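Local coordinates for protein superoxide dismutase [Mn], mitochondrial (Saccharomyces cerevisiae S288C, PDB 4F6E) that disproportionates toxic superoxide radicals to hydrogen peroxide and molecular oxygen, using one manganese ion bound in each subunit, at residues T79-F84 / S131-I136; F11-P16 / L88-Q93; E15-G20 / I189-N194. The protein carries 2 engineered substitutions. All coordinates share one frame; numbering follows the deposited sequence.

Contact 1: residues T79-F84 / S131-I136. With MN (manganese (II) ion), chain E.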
loop_
_atom_site.group_PDB
_atom_site.type_symbol
_atom_site.label_atom_id
_atom_site.label_comp_id
_atom_site.label_asym_id
_atom_site.label_seq_id
_atom_site.Cartn_x
_atom_site.Cartn_y
_atom_site.Cartn_z
ATOM N N THR A 79 -9.311 7.740 -16.556
ATOM C CA THR A 79 -10.631 7.999 -15.984
ATOM C C THR A 79 -10.631 9.284 -15.158
ATOM O O THR A 79 -11.532 10.118 -15.297
ATOM C CB THR A 79 -11.071 6.820 -15.096
ATOM O OG1 THR A 79 -11.164 5.636 -15.902
ATOM C CG2 THR A 79 -12.436 7.093 -14.461
ATOM N N ASN A 80 -9.620 9.434 -14.308
ATOM C CA ASN A 80 -9.585 10.574 -13.388
ATOM C C ASN A 80 -9.484 11.891 -14.128
ATOM O O ASN A 80 -10.125 12.870 -13.742
ATOM C CB ASN A 80 -8.415 10.472 -12.398
ATOM C CG ASN A 80 -8.646 9.442 -11.299
ATOM O OD1 ASN A 80 -9.781 9.106 -10.946
ATOM N ND2 ASN A 80 -7.544 8.940 -10.740
ATOM N N HIS A 81 -8.685 11.928 -15.193
ATOM C CA HIS A 81 -8.572 13.162 -15.972
ATOM C C HIS A 81 -9.829 13.465 -16.753
ATOM O O HIS A 81 -10.198 14.631 -16.894
ATOM C CB HIS A 81 -7.320 13.181 -16.853
ATOM C CG HIS A 81 -6.063 13.295 -16.063
ATOM N ND1 HIS A 81 -5.445 12.204 -15.491
ATOM C CD2 HIS A 81 -5.360 14.382 -15.673
ATOM C CE1 HIS A 81 -4.384 12.611 -14.820
ATOM N NE2 HIS A 81 -4.312 13.927 -14.915
ATOM N N CYS A 82 -10.522 12.434 -17.232
ATOM C CA CYS A 82 -11.808 12.689 -17.889
ATOM C C CYS A 82 -12.780 13.343 -16.916
ATOM O O CYS A 82 -13.459 14.313 -17.269
ATOM C CB CYS A 82 -12.425 11.406 -18.441
ATOM S SG CYS A 82 -11.642 10.823 -19.964
ATOM N N LEU A 83 -12.831 12.836 -15.689
ATOM C CA LEU A 83 -13.714 13.420 -14.672
ATOM C C LEU A 83 -13.322 14.868 -14.391
ATOM O O LEU A 83 -14.186 15.742 -14.280
ATOM C CB LEU A 83 -13.665 12.611 -13.370
ATOM C CG LEU A 83 -14.245 11.191 -13.455
ATOM C CD1 LEU A 83 -13.897 10.366 -12.235
ATOM C CD2 LEU A 83 -15.759 11.247 -13.625
ATOM N N PHE A 84 -12.017 15.095 -14.264
ATOM C CA PHE A 84 -11.458 16.401 -13.923
ATOM C C PHE A 84 -11.890 17.444 -14.938
ATOM O O PHE A 84 -12.453 18.477 -14.561
ATOM C CB PHE A 84 -9.927 16.275 -13.870
ATOM C CG PHE A 84 -9.215 17.481 -13.311
ATOM C CD1 PHE A 84 -9.554 17.995 -12.070
ATOM C CD2 PHE A 84 -8.168 18.068 -14.014
ATOM C CE1 PHE A 84 -8.879 19.094 -11.545
ATOM C CE2 PHE A 84 -7.483 19.156 -13.490
ATOM C CZ PHE A 84 -7.837 19.670 -12.259
ATOM N N SER A 131 1.672 11.983 -4.695
ATOM C CA SER A 131 0.754 12.321 -5.784
ATOM C C SER A 131 -0.597 11.712 -5.476
ATOM O O SER A 131 -0.660 10.633 -4.914
ATOM C CB SER A 131 1.227 11.700 -7.098
ATOM O OG SER A 131 2.524 12.146 -7.476
ATOM N N GLY A 132 -1.679 12.392 -5.857
ATOM C CA GLY A 132 -2.998 11.804 -5.705
ATOM C C GLY A 132 -4.108 12.787 -6.011
ATOM O O GLY A 132 -3.885 13.786 -6.713
ATOM N N TRP A 133 -5.291 12.498 -5.463
ATOM C CA TRP A 133 -6.541 13.180 -5.793
ATOM C C TRP A 133 -7.371 13.315 -4.542
ATOM O O TRP A 133 -7.228 12.532 -3.603
ATOM C CB TRP A 133 -7.377 12.315 -6.767
ATOM C CG TRP A 133 -6.766 12.190 -8.128
ATOM C CD1 TRP A 133 -5.729 11.371 -8.493
ATOM C CD2 TRP A 133 -7.100 12.959 -9.295
ATOM N NE1 TRP A 133 -5.415 11.575 -9.815
ATOM C CE2 TRP A 133 -6.244 12.534 -10.334
ATOM C CE3 TRP A 133 -8.070 13.930 -9.573
ATOM C CZ2 TRP A 133 -6.309 13.068 -11.628
ATOM C CZ3 TRP A 133 -8.131 14.464 -10.860
ATOM C CH2 TRP A 133 -7.260 14.028 -11.869
ATOM N N ALA A 134 -8.266 14.292 -4.531
ATOM C CA ALA A 134 -9.397 14.231 -3.606
ATOM C C ALA A 134 -10.672 14.169 -4.418
ATOM O O ALA A 134 -10.758 14.775 -5.490
ATOM C CB ALA A 134 -9.423 15.434 -2.678
ATOM N N PHE A 135 -11.660 13.441 -3.906
ATOM C CA PHE A 135 -12.948 13.342 -4.573
ATOM C C PHE A 135 -14.045 13.685 -3.580
ATOM O O PHE A 135 -14.085 13.121 -2.475
ATOM C CB PHE A 135 -13.206 11.913 -5.086
ATOM C CG PHE A 135 -12.241 11.442 -6.145
ATOM C CD1 PHE A 135 -12.531 11.590 -7.494
ATOM C CD2 PHE A 135 -11.060 10.807 -5.782
ATOM C CE1 PHE A 135 -11.636 11.133 -8.470
ATOM C CE2 PHE A 135 -10.166 10.334 -6.744
ATOM C CZ PHE A 135 -10.457 10.499 -8.089
ATOM N N ILE A 136 -14.949 14.591 -3.960
ATOM C CA ILE A 136 -16.232 14.688 -3.265
ATOM C C ILE A 136 -17.089 13.582 -3.897
ATOM O O ILE A 136 -17.204 13.524 -5.123
ATOM C CB ILE A 136 -16.890 16.068 -3.458
ATOM C CG1 ILE A 136 -15.941 17.175 -2.973
ATOM C CG2 ILE A 136 -18.272 16.140 -2.747
ATOM C CD1 ILE A 136 -16.468 18.588 -3.216
HETATM MN MN MN E . -3.024 15.158 -13.600
HETATM O O HOH W 1 -2.829 13.396 -12.019
#
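The six-membered ring of Trp133 carries Asn80 CB over one face, 3.7 Å from that atom to the ring centroid, while His81 CE1 and Phe84 CB lie at its edge, in the ring plane. Trp133, His81 and Phe84 thus make an aromatic cluster where helix 74-86 faces strand 132-136, the middle strand of the antiparallel sheet in this iron/manganese superoxide dismutase. The indole edge meets the face of His81 in a T-shaped stack with planes at 85°, Trp133 CZ2 lying 3.8 Å from His81 CE1; toward Phe84 the edge-to-face pairing is offset. His81 ND1 donates to Gly77 O, which fixes the ring's turn, and NE2 binds manganese at 2.2 Å; His26, Asp168, His172 and a water complete the site. Tryptophan suits this buried place because its long ring bridges helix and strand while NE1 still reaches Gln154 OE1. An alanine here would probably open a gap beside His81 and leave Gln154 without the indole N-H. Thr156, Gln154 and Asp155 hold the buried Asn80 amide. Its CG, anti to the carbonyl carbon (chi1 -75°), carries the amide past the indole face, bringing OD1 to the ring edge of Phe135, 3.2 Å from Phe135 CZ.

Contact 2: residues F11-P16 / L88-Q93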
loop_
_atom_site.group_PDB
_atom_site.type_symbol
_atom_site.label_atom_id
_atom_site.label_comp_id
_atom_site.label_asym_id
_atom_site.label_seq_id
_atom_site.Cartn_x
_atom_site.Cartn_y
_atom_site.Cartn_z
ATOM N N PHE A 11 -7.955 25.866 -23.723
ATOM C CA PHE A 11 -6.917 25.715 -22.694
ATOM C C PHE A 11 -6.791 26.927 -21.772
ATOM O O PHE A 11 -6.538 26.775 -20.579
ATOM C CB PHE A 11 -5.536 25.450 -23.305
ATOM C CG PHE A 11 -5.412 24.132 -24.013
ATOM C CD1 PHE A 11 -5.968 22.975 -23.487
ATOM C CD2 PHE A 11 -4.724 24.054 -25.212
ATOM C CE1 PHE A 11 -5.831 21.764 -24.154
ATOM C CE2 PHE A 11 -4.588 22.853 -25.880
ATOM C CZ PHE A 11 -5.149 21.708 -25.356
ATOM N N GLY A 12 -6.956 28.124 -22.327
ATOM C CA GLY A 12 -6.768 29.339 -21.556
ATOM C C GLY A 12 -8.026 29.856 -20.870
ATOM O O GLY A 12 -8.023 30.960 -20.318
ATOM N N ALA A 13 -9.095 29.064 -20.875
ATOM C CA ALA A 13 -10.394 29.553 -20.391
ATOM C C ALA A 13 -10.523 29.632 -18.862
ATOM O O ALA A 13 -11.427 30.300 -18.346
ATOM C CB ALA A 13 -11.540 28.718 -20.977
ATOM N N LEU A 14 -9.617 28.964 -18.154
ATOM C CA LEU A 14 -9.664 28.913 -16.694
ATOM C C LEU A 14 -8.710 29.918 -16.023
ATOM O O LEU A 14 -8.519 29.893 -14.796
ATOM C CB LEU A 14 -9.355 27.496 -16.218
ATOM C CG LEU A 14 -10.188 26.407 -16.893
ATOM C CD1 LEU A 14 -9.884 25.084 -16.207
ATOM C CD2 LEU A 14 -11.691 26.732 -16.839
ATOM N N GLU A 15 -8.115 30.793 -16.831
ATOM C CA GLU A 15 -7.256 31.857 -16.311
ATOM C C GLU A 15 -8.048 32.803 -15.418
ATOM O O GLU A 15 -9.228 33.043 -15.671
ATOM C CB GLU A 15 -6.668 32.660 -17.473
ATOM C CG GLU A 15 -5.676 31.901 -18.351
ATOM C CD GLU A 15 -4.263 31.863 -17.790
ATOM O OE1 GLU A 15 -4.021 32.408 -16.688
ATOM O OE2 GLU A 15 -3.378 31.279 -18.461
ATOM N N PRO A 16 -7.405 33.354 -14.374
ATOM C CA PRO A 16 -6.003 33.151 -14.002
ATOM C C PRO A 16 -5.831 32.023 -12.980
ATOM O O PRO A 16 -4.736 31.843 -12.447
ATOM C CB PRO A 16 -5.638 34.492 -13.354
ATOM C CG PRO A 16 -6.901 34.919 -12.703
ATOM C CD PRO A 16 -8.035 34.428 -13.578
ATOM N N LEU A 88 -14.607 21.044 -14.429
ATOM C CA LEU A 88 -14.048 22.391 -14.529
ATOM C C LEU A 88 -14.806 23.175 -15.602
ATOM O O LEU A 88 -15.257 22.604 -16.594
ATOM C CB LEU A 88 -12.564 22.335 -14.908
ATOM C CG LEU A 88 -11.671 21.615 -13.894
ATOM C CD1 LEU A 88 -10.237 21.488 -14.412
ATOM C CD2 LEU A 88 -11.696 22.325 -12.551
ATOM N N ALA A 89 -14.943 24.481 -15.410
ATOM C CA ALA A 89 -15.595 25.316 -16.414
ATOM C C ALA A 89 -15.217 26.753 -16.165
ATOM O O ALA A 89 -15.017 27.144 -15.017
ATOM C CB ALA A 89 -17.110 25.151 -16.343
ATOM N N PRO A 90 -15.121 27.549 -17.237
ATOM C CA PRO A 90 -14.911 28.975 -16.993
ATOM C C PRO A 90 -16.143 29.611 -16.358
ATOM O O PRO A 90 -17.236 29.038 -16.410
ATOM C CB PRO A 90 -14.658 29.542 -18.395
ATOM C CG PRO A 90 -15.248 28.562 -19.329
ATOM C CD PRO A 90 -15.140 27.213 -18.670
ATOM N N GLU A 91 -15.964 30.773 -15.739
ATOM C CA GLU A 91 -17.077 31.480 -15.127
ATOM C C GLU A 91 -18.208 31.724 -16.127
ATOM O O GLU A 91 -19.377 31.680 -15.765
ATOM C CB GLU A 91 -16.622 32.809 -14.514
ATOM C CG GLU A 91 -17.759 33.562 -13.821
ATOM C CD GLU A 91 -17.379 34.963 -13.368
ATOM O OE1 GLU A 91 -16.505 35.593 -14.006
ATOM O OE2 GLU A 91 -17.966 35.434 -12.369
ATOM N N SER A 92 -17.846 31.958 -17.387
ATOM C CA SER A 92 -18.826 32.221 -18.443
ATOM C C SER A 92 -19.742 31.026 -18.697
ATOM O O SER A 92 -20.818 31.168 -19.286
ATOM C CB SER A 92 -18.111 32.583 -19.744
ATOM O OG SER A 92 -17.375 31.472 -20.230
ATOM N N GLN A 93 -19.300 29.851 -18.264
ATOM C CA GLN A 93 -20.046 28.613 -18.435
ATOM C C GLN A 93 -20.506 28.092 -17.080
ATOM O O GLN A 93 -20.871 26.921 -16.943
ATOM C CB GLN A 93 -19.186 27.555 -19.138
ATOM C CG GLN A 93 -18.810 27.892 -20.582
ATOM C CD GLN A 93 -17.862 26.866 -21.196
ATOM O OE1 GLN A 93 -17.651 25.785 -20.643
ATOM N NE2 GLN A 93 -17.282 27.208 -22.342
HETATM O O HOH W 2 -12.882 31.501 -16.352
#
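Leu14 reaches Leu88 and the Ala89-Pro90 peptide with its two methyl groups, each given a separate task by the side-chain torsions. CG stands anti to the carbonyl carbon (chi1 -51°), and the chain then runs extended into CD1 (chi2 -174°), so that this methyl lies against the side of Leu88, 4.0 Å from Leu14 CD1 to Leu88 CD1 and nearly as close to Leu88 CB. The other branch turns to the backbone: Leu14 CD2 lies 3.5 Å from Pro90 N and 3.9 Å from Pro90 CD. Leu88 is extended in the same way, and the two side chains cross at about a right angle. A branched leucine fits here because one methyl packs on a side chain while the other settles against a peptide group. Proline suits the partner position, since its nitrogen carries no hydrogen that would need an acceptor beneath a methyl. Toward the partly exposed end of the contact, the small Ala13 lets the two loops come close: its CB is 4.1 Å from Pro90 CG, and Ala13 O lies 3.3 Å from Pro90 CB. That carbonyl takes a hydrogen from a water at 2.7 Å, and the same water accepts from Glu91 N, bridging segments 11-16 and 88-93, which share no direct hydrogen bond. Leu14 also packs on Trp9 and on Asn23 of helix 20-27. The contact therefore ties the loop entering helix 20-27 to the loop that follows helix 74-86, with Ala89 bonded through its backbone to Val192 in the loop between helices 175-178 and 198-204.

Contact 3: residues E15-G20 / I189-N194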
loop_
_atom_site.group_PDB
_atom_site.type_symbol
_atom_site.label_atom_id
_atom_site.label_comp_id
_atom_site.label_asym_id
_atom_site.label_seq_id
_atom_site.Cartn_x
_atom_site.Cartn_y
_atom_site.Cartn_z
ATOM N N GLU A 15 -8.115 30.793 -16.831
ATOM C CA GLU A 15 -7.256 31.857 -16.311
ATOM C C GLU A 15 -8.048 32.803 -15.418
ATOM O O GLU A 15 -9.228 33.043 -15.671
ATOM C CB GLU A 15 -6.668 32.660 -17.473
ATOM C CG GLU A 15 -5.676 31.901 -18.351
ATOM C CD GLU A 15 -4.263 31.863 -17.790
ATOM O OE1 GLU A 15 -4.021 32.408 -16.688
ATOM O OE2 GLU A 15 -3.378 31.279 -18.461
ATOM N N PRO A 16 -7.405 33.354 -14.374
ATOM C CA PRO A 16 -6.003 33.151 -14.002
ATOM C C PRO A 16 -5.831 32.023 -12.980
ATOM O O PRO A 16 -4.736 31.843 -12.447
ATOM C CB PRO A 16 -5.638 34.492 -13.354
ATOM C CG PRO A 16 -6.901 34.919 -12.703
ATOM C CD PRO A 16 -8.035 34.428 -13.578
ATOM N N TYR A 17 -6.893 31.267 -12.708
ATOM C CA TYR A 17 -6.861 30.311 -11.616
ATOM C C TYR A 17 -6.039 29.079 -11.969
ATOM O O TYR A 17 -5.263 28.583 -11.153
ATOM C CB TYR A 17 -8.296 29.942 -11.209
ATOM C CG TYR A 17 -9.137 31.176 -10.958
ATOM C CD1 TYR A 17 -8.912 31.975 -9.843
ATOM C CD2 TYR A 17 -10.131 31.561 -11.854
ATOM C CE1 TYR A 17 -9.659 33.118 -9.624
ATOM C CE2 TYR A 17 -10.885 32.691 -11.637
ATOM C CZ TYR A 17 -10.644 33.463 -10.521
ATOM O OH TYR A 17 -11.389 34.597 -10.307
ATOM N N ILE A 18 -6.200 28.595 -13.200
ATOM C CA ILE A 18 -5.345 27.546 -13.740
ATOM C C ILE A 18 -4.799 28.025 -15.072
ATOM O O ILE A 18 -5.564 28.392 -15.971
ATOM C CB ILE A 18 -6.113 26.227 -13.969
ATOM C CG1 ILE A 18 -6.680 25.697 -12.656
ATOM C CG2 ILE A 18 -5.191 25.198 -14.596
ATOM C CD1 ILE A 18 -7.455 24.378 -12.830
ATOM N N SER A 19 -3.476 28.053 -15.200
ATOM C CA SER A 19 -2.875 28.652 -16.385
ATOM C C SER A 19 -3.109 27.803 -17.633
ATOM O O SER A 19 -3.201 26.565 -17.562
ATOM C CB SER A 19 -1.382 28.894 -16.158
ATOM O OG SER A 19 -0.615 27.776 -16.561
ATOM N N GLY A 20 -3.245 28.480 -18.769
ATOM C CA GLY A 20 -3.402 27.815 -20.047
ATOM C C GLY A 20 -2.239 26.902 -20.378
ATOM O O GLY A 20 -2.433 25.862 -21.001
ATOM N N ILE A 189 -8.744 26.838 -7.272
ATOM C CA ILE A 189 -9.451 25.990 -8.231
ATOM C C ILE A 189 -10.976 26.085 -8.110
ATOM O O ILE A 189 -11.685 25.928 -9.107
ATOM C CB ILE A 189 -8.962 24.513 -8.180
ATOM C CG1 ILE A 189 -9.409 23.743 -9.426
ATOM C CG2 ILE A 189 -9.416 23.818 -6.897
ATOM C CD1 ILE A 189 -8.693 22.407 -9.603
ATOM N N TRP A 190 -11.490 26.325 -6.903
ATOM C CA TRP A 190 -12.936 26.374 -6.692
ATOM C C TRP A 190 -13.639 27.447 -7.517
ATOM O O TRP A 190 -14.824 27.335 -7.794
ATOM C CB TRP A 190 -13.275 26.460 -5.195
ATOM C CG TRP A 190 -12.695 25.285 -4.508
ATOM C CD1 TRP A 190 -11.508 25.230 -3.835
ATOM C CD2 TRP A 190 -13.214 23.945 -4.511
ATOM N NE1 TRP A 190 -11.266 23.948 -3.397
ATOM C CE2 TRP A 190 -12.288 23.137 -3.808
ATOM C CE3 TRP A 190 -14.367 23.350 -5.035
ATOM C CZ2 TRP A 190 -12.495 21.772 -3.591
ATOM C CZ3 TRP A 190 -14.566 21.992 -4.835
ATOM C CH2 TRP A 190 -13.636 21.216 -4.112
ATOM N N ASN A 191 -12.890 28.455 -7.965
ATOM C CA ASN A 191 -13.469 29.485 -8.814
ATOM C C ASN A 191 -13.900 28.973 -10.181
ATOM O O ASN A 191 -14.699 29.632 -10.869
ATOM C CB ASN A 191 -12.477 30.634 -9.017
ATOM C CG ASN A 191 -12.203 31.394 -7.743
ATOM O OD1 ASN A 191 -13.034 32.178 -7.294
ATOM N ND2 ASN A 191 -11.031 31.173 -7.157
ATOM N N VAL A 192 -13.358 27.818 -10.575
ATOM C CA VAL A 192 -13.673 27.220 -11.874
ATOM C C VAL A 192 -14.188 25.790 -11.766
ATOM O O VAL A 192 -14.156 25.043 -12.731
ATOM C CB VAL A 192 -12.482 27.298 -12.867
ATOM C CG1 VAL A 192 -12.209 28.759 -13.232
ATOM C CG2 VAL A 192 -11.220 26.628 -12.296
ATOM N N VAL A 193 -14.683 25.420 -10.591
ATOM C CA VAL A 193 -15.322 24.115 -10.441
ATOM C C VAL A 193 -16.737 24.161 -11.009
ATOM O O VAL A 193 -17.497 25.109 -10.767
ATOM C CB VAL A 193 -15.281 23.614 -8.975
ATOM C CG1 VAL A 193 -16.303 22.501 -8.712
ATOM C CG2 VAL A 193 -13.876 23.141 -8.642
ATOM N N ASN A 194 -17.078 23.134 -11.787
ATOM C CA ASN A 194 -18.395 23.037 -12.405
ATOM C C ASN A 194 -19.358 22.247 -11.521
ATOM O O ASN A 194 -19.429 21.016 -11.599
ATOM C CB ASN A 194 -18.277 22.401 -13.791
ATOM C CG ASN A 194 -19.594 22.408 -14.551
ATOM O OD1 ASN A 194 -20.663 22.624 -13.970
ATOM N ND2 ASN A 194 -19.526 22.156 -15.854
#
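Tyr17 and Asn191 stack flat on flat, ring and amide planes only 19° apart, with Asn191 CB centred over the ring at 3.5 Å from the Tyr17 centroid in a CH-pi contact. The pair joins the alpha-hairpin part of this iron/manganese superoxide dismutase, at the loop leading into helix 20-27, to the 3-10 turn 189-191 of its C-terminal domain. Pro16 CD lies over the opposite face of the ring, displaced toward the rim, so both faces have a neighbour. The asparagine amide suits this place: ND2 spends a hydrogen on Ala188 O, which helps hold the group flat, and still lies 3.4 Å from Tyr17 CE1. Val192 approaches the same ring obliquely, its CG1 being 3.8 Å from Tyr17 CD2. On the buried side the chemistry becomes purely apolar. Ile18, extended along its CG1 branch (chi2 -180°), slants across Ile189 with its CD1 4.0 Å from Ile189 CG1, while Val192 CG2 fills in at 4.4 Å from that same Ile18 CD1; branched aliphatic residues leave no polar atoms to satisfy. Ser19 is the N-cap of the helix, its OG accepting from Ile22 N. Gly20 N donates an almost straight 2.8 Å bond to Glu15 OE2, reaching it from above the carboxylate plane, 52° out of it.

In the fold
Contact 1 lies at the centre of the chain, whereas contacts 2 and 3 are about 17 Å and 15 Å from it, measured centre to centre, and each includes partly exposed residues. Aromatic rings around a metal ligand dominate the first, with a buried amide held by several hydrogen bonds; the second is aliphatic with a bridging water, and the third mixes an amide-ring stack with branched aliphatics. Contacts 2 and 3 share Glu15 and Pro16, and a probable hydrogen bond from Ala89 N to Val192 O links their other segments. Contact 3 joins the alpha-hairpin and C-terminal domains, as contact 1 does, and touches it through Phe84 and Ile189.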